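Long-range contacts in carbon monoxide dehydrogenase (PDB 6T7J), which probably catalyses the reversible oxidation of carbon monoxide to carbon dioxide at a metal-sulfur cluster, captured here in a nickel-free state: residues T331-E335 and R399-H405; G13-T17 and K457-V463. All coordinates share one frame; numbering follows the deposited sequence.

Contact 1: residues T331-E335 and R399-H405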
ATOM      1  N   THR A 331     -34.544  -7.103  -8.600  1.00 57.08           N
ATOM      2  CA  THR A 331     -35.954  -7.003  -8.234  1.00 53.04           C
ATOM      3  C   THR A 331     -36.719  -6.137  -9.223  1.00 57.45           C
ATOM      4  O   THR A 331     -37.931  -6.313  -9.398  1.00 57.11           O
ATOM      5  CB  THR A 331     -36.107  -6.434  -6.822  1.00 57.14           C
ATOM      6  OG1 THR A 331     -35.665  -5.070  -6.802  1.00 50.64           O
ATOM      7  CG2 THR A 331     -35.302  -7.247  -5.819  1.00 48.32           C
ATOM      8  N   GLY A 332     -36.034  -5.204  -9.882  1.00 51.98           N
ATOM      9  CA  GLY A 332     -36.664  -4.314 -10.834  1.00 54.42           C
ATOM     10  C   GLY A 332     -37.335  -3.103 -10.232  1.00 53.43           C
ATOM     11  O   GLY A 332     -37.978  -2.344 -10.965  1.00 57.10           O
ATOM     12  N   ALA A 333     -37.199  -2.887  -8.924  1.00 53.08           N
ATOM     13  CA  ALA A 333     -37.907  -1.816  -8.235  1.00 57.38           C
ATOM     14  C   ALA A 333     -36.975  -0.776  -7.626  1.00 54.12           C
ATOM     15  O   ALA A 333     -37.440   0.077  -6.863  1.00 60.32           O
ATOM     16  CB  ALA A 333     -38.814  -2.397  -7.145  1.00 50.99           C
ATOM     17  N   VAL A 334     -35.684  -0.817  -7.936  1.00 53.74           N
ATOM     18  CA  VAL A 334     -34.727   0.135  -7.381  1.00 59.03           C
ATOM     19  C   VAL A 334     -34.624   1.322  -8.332  1.00 55.68           C
ATOM     20  O   VAL A 334     -34.093   1.203  -9.438  1.00 54.96           O
ATOM     21  CB  VAL A 334     -33.358  -0.509  -7.144  1.00 49.39           C
ATOM     22  CG1 VAL A 334     -32.346   0.546  -6.728  1.00 43.77           C
ATOM     23  CG2 VAL A 334     -33.463  -1.586  -6.081  1.00 55.90           C
ATOM     24  N   GLU A 335     -35.138   2.474  -7.899  1.00 54.58           N
ATOM     25  CA  GLU A 335     -35.020   3.680  -8.710  1.00 54.48           C
ATOM     26  C   GLU A 335     -33.587   4.191  -8.728  1.00 50.69           C
ATOM     27  O   GLU A 335     -33.109   4.676  -9.760  1.00 46.27           O
ATOM     28  CB  GLU A 335     -35.963   4.757  -8.183  1.00 52.93           C
ATOM     29  CG  GLU A 335     -37.353   4.676  -8.759  1.00 51.74           C
ATOM     30  CD  GLU A 335     -38.115   3.449  -8.298  1.00 59.54           C
ATOM     31  OE1 GLU A 335     -38.355   3.321  -7.077  1.00 57.42           O
ATOM     32  OE2 GLU A 335     -38.474   2.614  -9.157  1.00 51.60           O
ATOM     33  N   ARG A 399     -40.018   2.658 -13.867  1.00 57.87           N
ATOM     34  CA  ARG A 399     -39.885   1.311 -13.323  1.00 58.54           C
ATOM     35  C   ARG A 399     -40.642   0.313 -14.186  1.00 57.49           C
ATOM     36  O   ARG A 399     -41.873   0.402 -14.286  1.00 59.29           O
ATOM     37  CB  ARG A 399     -40.404   1.257 -11.889  1.00 51.80           C
ATOM     38  CG  ARG A 399     -40.542  -0.159 -11.355  1.00 55.54           C
ATOM     39  CD  ARG A 399     -41.329  -0.190 -10.060  1.00 59.89           C
ATOM     40  NE  ARG A 399     -40.662   0.559  -9.001  1.00 52.51           N
ATOM     41  CZ  ARG A 399     -40.890   0.382  -7.705  1.00 52.43           C
ATOM     42  NH1 ARG A 399     -40.235   1.109  -6.811  1.00 54.42           N
ATOM     43  NH2 ARG A 399     -41.772  -0.524  -7.303  1.00 49.86           N
ATOM     44  N   PRO A 400     -39.965  -0.647 -14.821  1.00 61.03           N
ATOM     45  CA  PRO A 400     -40.688  -1.670 -15.588  1.00 62.40           C
ATOM     46  C   PRO A 400     -41.478  -2.587 -14.671  1.00 64.09           C
ATOM     47  O   PRO A 400     -40.967  -3.620 -14.226  1.00 61.01           O
ATOM     48  CB  PRO A 400     -39.567  -2.422 -16.315  1.00 65.44           C
ATOM     49  CG  PRO A 400     -38.372  -2.244 -15.434  1.00 58.56           C
ATOM     50  CD  PRO A 400     -38.510  -0.885 -14.805  1.00 59.22           C
ATOM     51  N   ARG A 401     -42.725  -2.209 -14.376  1.00 63.30           N
ATOM     52  CA  ARG A 401     -43.543  -2.985 -13.450  1.00 65.28           C
ATOM     53  C   ARG A 401     -43.803  -4.397 -13.955  1.00 63.71           C
ATOM     54  O   ARG A 401     -44.101  -5.286 -13.150  1.00 64.98           O
ATOM     55  CB  ARG A 401     -44.867  -2.265 -13.191  1.00 66.22           C
ATOM     56  CG  ARG A 401     -44.714  -0.945 -12.455  1.00 66.59           C
ATOM     57  CD  ARG A 401     -45.994  -0.565 -11.723  1.00 73.90           C
ATOM     58  NE  ARG A 401     -45.789   0.563 -10.817  1.00 72.98           N
ATOM     59  CZ  ARG A 401     -45.465   0.442  -9.534  1.00 68.53           C
ATOM     60  NH1 ARG A 401     -45.295   1.524  -8.788  1.00 67.67           N
ATOM     61  NH2 ARG A 401     -45.309  -0.758  -8.993  1.00 67.28           N
ATOM     62  N   ASP A 402     -43.689  -4.625 -15.265  1.00 65.87           N
ATOM     63  CA  ASP A 402     -43.841  -5.965 -15.818  1.00 66.71           C
ATOM     64  C   ASP A 402     -42.697  -6.890 -15.420  1.00 64.83           C
ATOM     65  O   ASP A 402     -42.872  -8.113 -15.441  1.00 68.74           O
ATOM     66  CB  ASP A 402     -43.938  -5.890 -17.342  1.00 64.50           C
ATOM     67  CG  ASP A 402     -42.835  -5.048 -17.954  1.00 66.06           C
ATOM     68  OD1 ASP A 402     -42.664  -3.889 -17.522  1.00 68.94           O
ATOM     69  OD2 ASP A 402     -42.137  -5.542 -18.865  1.00 72.77           O
ATOM     70  N   ARG A 403     -41.538  -6.339 -15.059  1.00 63.05           N
ATOM     71  CA  ARG A 403     -40.362  -7.124 -14.708  1.00 65.90           C
ATOM     72  C   ARG A 403     -39.995  -6.985 -13.232  1.00 66.39           C
ATOM     73  O   ARG A 403     -38.831  -7.147 -12.860  1.00 67.04           O
ATOM     74  CB  ARG A 403     -39.171  -6.727 -15.580  1.00 58.10           C
ATOM     75  CG  ARG A 403     -39.457  -6.725 -17.068  1.00 65.55           C
ATOM     76  CD  ARG A 403     -38.436  -5.884 -17.817  1.00 64.37           C
ATOM     77  NE  ARG A 403     -37.070  -6.337 -17.570  1.00 67.18           N
ATOM     78  CZ  ARG A 403     -35.989  -5.585 -17.751  1.00 66.34           C
ATOM     79  NH1 ARG A 403     -34.785  -6.081 -17.500  1.00 66.46           N
ATOM     80  NH2 ARG A 403     -36.112  -4.337 -18.185  1.00 67.36           N
ATOM     81  N   VAL A 404     -40.974  -6.688 -12.383  1.00 64.70           N
ATOM     82  CA  VAL A 404     -40.738  -6.475 -10.959  1.00 60.39           C
ATOM     83  C   VAL A 404     -41.064  -7.757 -10.208  1.00 65.30           C
ATOM     84  O   VAL A 404     -42.151  -8.325 -10.373  1.00 63.96           O
ATOM     85  CB  VAL A 404     -41.571  -5.296 -10.426  1.00 57.23           C
ATOM     86  CG1 VAL A 404     -41.633  -5.333  -8.904  1.00 51.34           C
ATOM     87  CG2 VAL A 404     -40.985  -3.976 -10.905  1.00 57.21           C
ATOM     88  N   HIS A 405     -40.120  -8.216  -9.384  1.00 65.37           N
ATOM     89  CA  HIS A 405     -40.331  -9.367  -8.506  1.00 56.04           C
ATOM     90  C   HIS A 405     -39.574  -9.102  -7.209  1.00 56.44           C
ATOM     91  O   HIS A 405     -38.364  -9.333  -7.131  1.00 62.85           O
ATOM     92  CB  HIS A 405     -39.875 -10.667  -9.158  1.00 58.13           C
ATOM     93  CG  HIS A 405     -39.984 -11.863  -8.262  1.00 63.47           C
ATOM     94  ND1 HIS A 405     -41.051 -12.733  -8.308  1.00 66.93           N
ATOM     95  CD2 HIS A 405     -39.160 -12.331  -7.295  1.00 58.63           C
ATOM     96  CE1 HIS A 405     -40.880 -13.686  -7.410  1.00 68.45           C
ATOM     97  NE2 HIS A 405     -39.740 -13.464  -6.779  1.00 58.63           N
TER
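Glu335 OE2 is gripped by two side chains: Arg399 NE donates to it at 3.0 Å, Arg399 NH1 adds a weak bond at 3.3 Å, and His356 NE2 supplies another. Residues 331-335 lead from helix 325-330 into strand 336-339 of a parallel, Rossmann-like sheet, and the loop 399-405 lies against that turn. The salt bridge is side-on and two-pronged, because Arg399 NH1 also meets the syn lone pair of Glu335 OE1 at 2.9 Å; carboxylate and guanidinium planes stand only 15° apart. A bend at chi3 (-62°) in the otherwise extended Arg399 chain turns the NE/NH1 edge to the acid. Ala333 CB sits 3.4 Å above the plane of the Arg399 guanidinium, over its centre, while NH2 bonds Lys258 O. A leucine in place of Arg399 would probably leave the buried Glu335 carboxylate without its arginine counter-charge, left to His356 and Asn263 N. Gly332, the first residue after helix 325-330 to leave helical angles (phi 83°), sits where a beta carbon would run into Arg403 O. Beside it, Thr331 O accepts His405 N at 2.9 Å and the CA-H of Val404, whose CA lies 3.2 Å from that same oxygen.

Contact 2: residues G13-T17 and K457-V463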
ATOM      1  N   GLY A  13     -29.736 -24.460  -3.634  1.00 72.86           N
ATOM      2  CA  GLY A  13     -28.800 -24.613  -2.538  1.00 74.52           C
ATOM      3  C   GLY A  13     -27.723 -23.549  -2.523  1.00 71.63           C
ATOM      4  O   GLY A  13     -26.679 -23.718  -1.884  1.00 69.43           O
ATOM      5  N   VAL A  14     -27.971 -22.438  -3.219  1.00 60.98           N
ATOM      6  CA  VAL A  14     -26.950 -21.404  -3.347  1.00 59.31           C
ATOM      7  C   VAL A  14     -26.850 -20.548  -2.086  1.00 56.69           C
ATOM      8  O   VAL A  14     -25.772 -20.032  -1.771  1.00 57.16           O
ATOM      9  CB  VAL A  14     -27.224 -20.536  -4.589  1.00 62.43           C
ATOM     10  CG1 VAL A  14     -28.444 -19.656  -4.374  1.00 63.39           C
ATOM     11  CG2 VAL A  14     -26.011 -19.683  -4.923  1.00 50.64           C
ATOM     12  N   SER A  15     -27.943 -20.388  -1.340  1.00 53.75           N
ATOM     13  CA  SER A  15     -27.971 -19.412  -0.263  1.00 52.22           C
ATOM     14  C   SER A  15     -28.822 -19.926   0.889  1.00 56.39           C
ATOM     15  O   SER A  15     -29.577 -20.892   0.756  1.00 59.13           O
ATOM     16  CB  SER A  15     -28.503 -18.063  -0.756  1.00 54.70           C
ATOM     17  OG  SER A  15     -28.980 -17.279   0.322  1.00 55.52           O
ATOM     18  N   ALA A  16     -28.691 -19.249   2.029  1.00 54.75           N
ATOM     19  CA  ALA A  16     -29.431 -19.580   3.237  1.00 49.47           C
ATOM     20  C   ALA A  16     -30.469 -18.529   3.606  1.00 52.75           C
ATOM     21  O   ALA A  16     -31.169 -18.695   4.611  1.00 59.13           O
ATOM     22  CB  ALA A  16     -28.465 -19.780   4.410  1.00 51.67           C
ATOM     23  N   THR A  17     -30.582 -17.454   2.836  1.00 52.29           N
ATOM     24  CA  THR A  17     -31.588 -16.427   3.059  1.00 57.22           C
ATOM     25  C   THR A  17     -32.645 -16.509   1.966  1.00 57.04           C
ATOM     26  O   THR A  17     -32.318 -16.651   0.784  1.00 55.77           O
ATOM     27  CB  THR A  17     -30.962 -15.030   3.089  1.00 52.63           C
ATOM     28  OG1 THR A  17     -30.118 -14.855   1.947  1.00 55.31           O
ATOM     29  CG2 THR A  17     -30.134 -14.849   4.351  1.00 54.71           C
ATOM     30  N   LYS A 457     -21.480 -21.314   0.828  1.00 51.45           N
ATOM     31  CA  LYS A 457     -22.919 -21.094   0.735  1.00 52.13           C
ATOM     32  C   LYS A 457     -23.295 -19.762   1.373  1.00 53.00           C
ATOM     33  O   LYS A 457     -22.838 -19.432   2.472  1.00 51.73           O
ATOM     34  CB  LYS A 457     -23.679 -22.240   1.401  1.00 53.66           C
ATOM     35  CG  LYS A 457     -25.184 -22.161   1.203  1.00 52.06           C
ATOM     36  CD  LYS A 457     -25.881 -23.441   1.618  1.00 50.60           C
ATOM     37  CE  LYS A 457     -27.358 -23.394   1.257  1.00 59.81           C
ATOM     38  NZ  LYS A 457     -28.036 -24.701   1.481  1.00 73.12           N
ATOM     39  N   HIS A 458     -24.137 -18.999   0.677  1.00 50.25           N
ATOM     40  CA  HIS A 458     -24.390 -17.608   1.038  1.00 51.08           C
ATOM     41  C   HIS A 458     -25.111 -17.512   2.379  1.00 51.76           C
ATOM     42  O   HIS A 458     -26.230 -18.014   2.535  1.00 49.92           O
ATOM     43  CB  HIS A 458     -25.198 -16.923  -0.059  1.00 51.51           C
ATOM     44  CG  HIS A 458     -25.557 -15.506   0.257  1.00 50.90           C
ATOM     45  ND1 HIS A 458     -26.861 -15.061   0.304  1.00 50.71           N
ATOM     46  CD2 HIS A 458     -24.783 -14.434   0.552  1.00 52.56           C
ATOM     47  CE1 HIS A 458     -26.874 -13.776   0.610  1.00 50.26           C
ATOM     48  NE2 HIS A 458     -25.626 -13.372   0.765  1.00 53.80           N
ATOM     49  N   ASN A 459     -24.454 -16.866   3.345  1.00 49.29           N
ATOM     50  CA  ASN A 459     -24.975 -16.614   4.686  1.00 49.06           C
ATOM     51  C   ASN A 459     -25.192 -17.892   5.487  1.00 53.00           C
ATOM     52  O   ASN A 459     -25.623 -17.825   6.642  1.00 55.91           O
ATOM     53  CB  ASN A 459     -26.280 -15.814   4.624  1.00 46.57           C
ATOM     54  CG  ASN A 459     -26.056 -14.359   4.260  1.00 46.92           C
ATOM     55  OD1 ASN A 459     -24.964 -13.820   4.444  1.00 44.59           O
ATOM     56  ND2 ASN A 459     -27.094 -13.716   3.743  1.00 47.62           N
ATOM     57  N   TYR A 460     -24.883 -19.057   4.909  1.00 52.43           N
ATOM     58  CA  TYR A 460     -25.111 -20.306   5.631  1.00 50.96           C
ATOM     59  C   TYR A 460     -24.196 -20.427   6.842  1.00 48.18           C
ATOM     60  O   TYR A 460     -24.646 -20.811   7.928  1.00 49.77           O
ATOM     61  CB  TYR A 460     -24.924 -21.510   4.707  1.00 50.40           C
ATOM     62  CG  TYR A 460     -25.162 -22.831   5.408  1.00 49.22           C
ATOM     63  CD1 TYR A 460     -26.451 -23.277   5.672  1.00 51.55           C
ATOM     64  CD2 TYR A 460     -24.098 -23.623   5.824  1.00 51.82           C
ATOM     65  CE1 TYR A 460     -26.674 -24.478   6.321  1.00 52.22           C
ATOM     66  CE2 TYR A 460     -24.313 -24.826   6.474  1.00 52.56           C
ATOM     67  CZ  TYR A 460     -25.603 -25.248   6.719  1.00 47.52           C
ATOM     68  OH  TYR A 460     -25.822 -26.441   7.363  1.00 59.63           O
ATOM     69  N   SER A 461     -22.910 -20.111   6.680  1.00 47.15           N
ATOM     70  CA  SER A 461     -21.987 -20.266   7.799  1.00 50.77           C
ATOM     71  C   SER A 461     -22.267 -19.241   8.892  1.00 53.20           C
ATOM     72  O   SER A 461     -22.221 -19.577  10.081  1.00 56.13           O
ATOM     73  CB  SER A 461     -20.542 -20.177   7.311  1.00 45.44           C
ATOM     74  OG  SER A 461     -20.148 -21.386   6.683  1.00 47.88           O
ATOM     75  N   HIS A 462     -22.579 -17.998   8.515  1.00 44.03           N
ATOM     76  CA  HIS A 462     -22.969 -16.990   9.497  1.00 57.06           C
ATOM     77  C   HIS A 462     -24.054 -17.523  10.430  1.00 60.22           C
ATOM     78  O   HIS A 462     -23.865 -17.623  11.652  1.00 60.00           O
ATOM     79  CB  HIS A 462     -23.465 -15.726   8.783  1.00 48.76           C
ATOM     80  CG  HIS A 462     -22.386 -14.937   8.106  1.00 50.40           C
ATOM     81  ND1 HIS A 462     -21.203 -14.600   8.728  1.00 53.65           N
ATOM     82  CD2 HIS A 462     -22.322 -14.405   6.862  1.00 47.94           C
ATOM     83  CE1 HIS A 462     -20.454 -13.900   7.894  1.00 48.60           C
ATOM     84  NE2 HIS A 462     -21.110 -13.769   6.756  1.00 48.02           N
ATOM     85  N   VAL A 463     -25.196 -17.903   9.851  1.00 54.29           N
ATOM     86  CA  VAL A 463     -26.352 -18.276  10.657  1.00 55.95           C
ATOM     87  C   VAL A 463     -26.113 -19.600  11.372  1.00 51.01           C
ATOM     88  O   VAL A 463     -26.505 -19.766  12.531  1.00 52.01           O
ATOM     89  CB  VAL A 463     -27.624 -18.318   9.791  1.00 57.12           C
ATOM     90  CG1 VAL A 463     -27.456 -19.264   8.616  1.00 59.25           C
ATOM     91  CG2 VAL A 463     -28.797 -18.743  10.629  1.00 59.05           C
TER
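Ser15 and His458 form a single parallel beta bridge, in which His458 N donates to Val14 O at 3.1 Å (173° at the hydrogen) and His458 O accepts from Ala16 N at 2.8 Å, so that both backbone polar atoms of His458 are bound by residues flanking Ser15. This joins the N-terminal loop ahead of helix 20-30 to the entry of helix 460-471. Ser15 OG gathers three bonds. Thr17 N donates to it, closing an ST turn, Thr17 OG1 donates as well, and His458 ND1 lies 3.1 Å from Ser15 OG, hydrogen-bonded near the plane of the ring. With OG anti to the backbone N of Ser15 (chi1 159°), the hydroxyl points forward over its own turn and at the imidazole edge together. Asn459 ND2 rests over one face of that ring, offset toward its rim, and Thr17 CG2 approaches Asn459 ND2 to 3.3 Å; Asn459 OD1 is held by Asn452. Ala16 CB meets the start of the helix, 3.6 Å from Tyr460 CA. The extended Lys457 chain runs alongside the loop, placing CE 3.2 Å from Gly13 O and 3.4 Å from Ser15 O. Carbonyl oxygens thus face a methylene next to the ammonium, a pairing that is probably favourable electrostatically, while the Ser15 bond and two weak bonds between NE2 and Asn452 OD1 and Ser321 OG probably fix how the His458 ring is turned.

Overall arrangement
The centres of the two contacts are 25 Å apart and their nearest atoms about 11 Å, so they do not touch, yet helix 20-30 borders both: Leu23 and Lys26 meet contact 1, whereas Val20 and Ile24 meet contact 2. Along the chain, contact 1 is nested inside the long loop that contact 2 closes. Contact 1 is the more peripheral, its centre about 29 Å from that of the chain against about 18 Å for contact 2. Contact 2 is also near the broken Fe4S4 cluster: the Asn459 side chain is about 9 Å away, and His462 NE2 bonds the carbonyl of Cys451, a residue lining the cluster pocket.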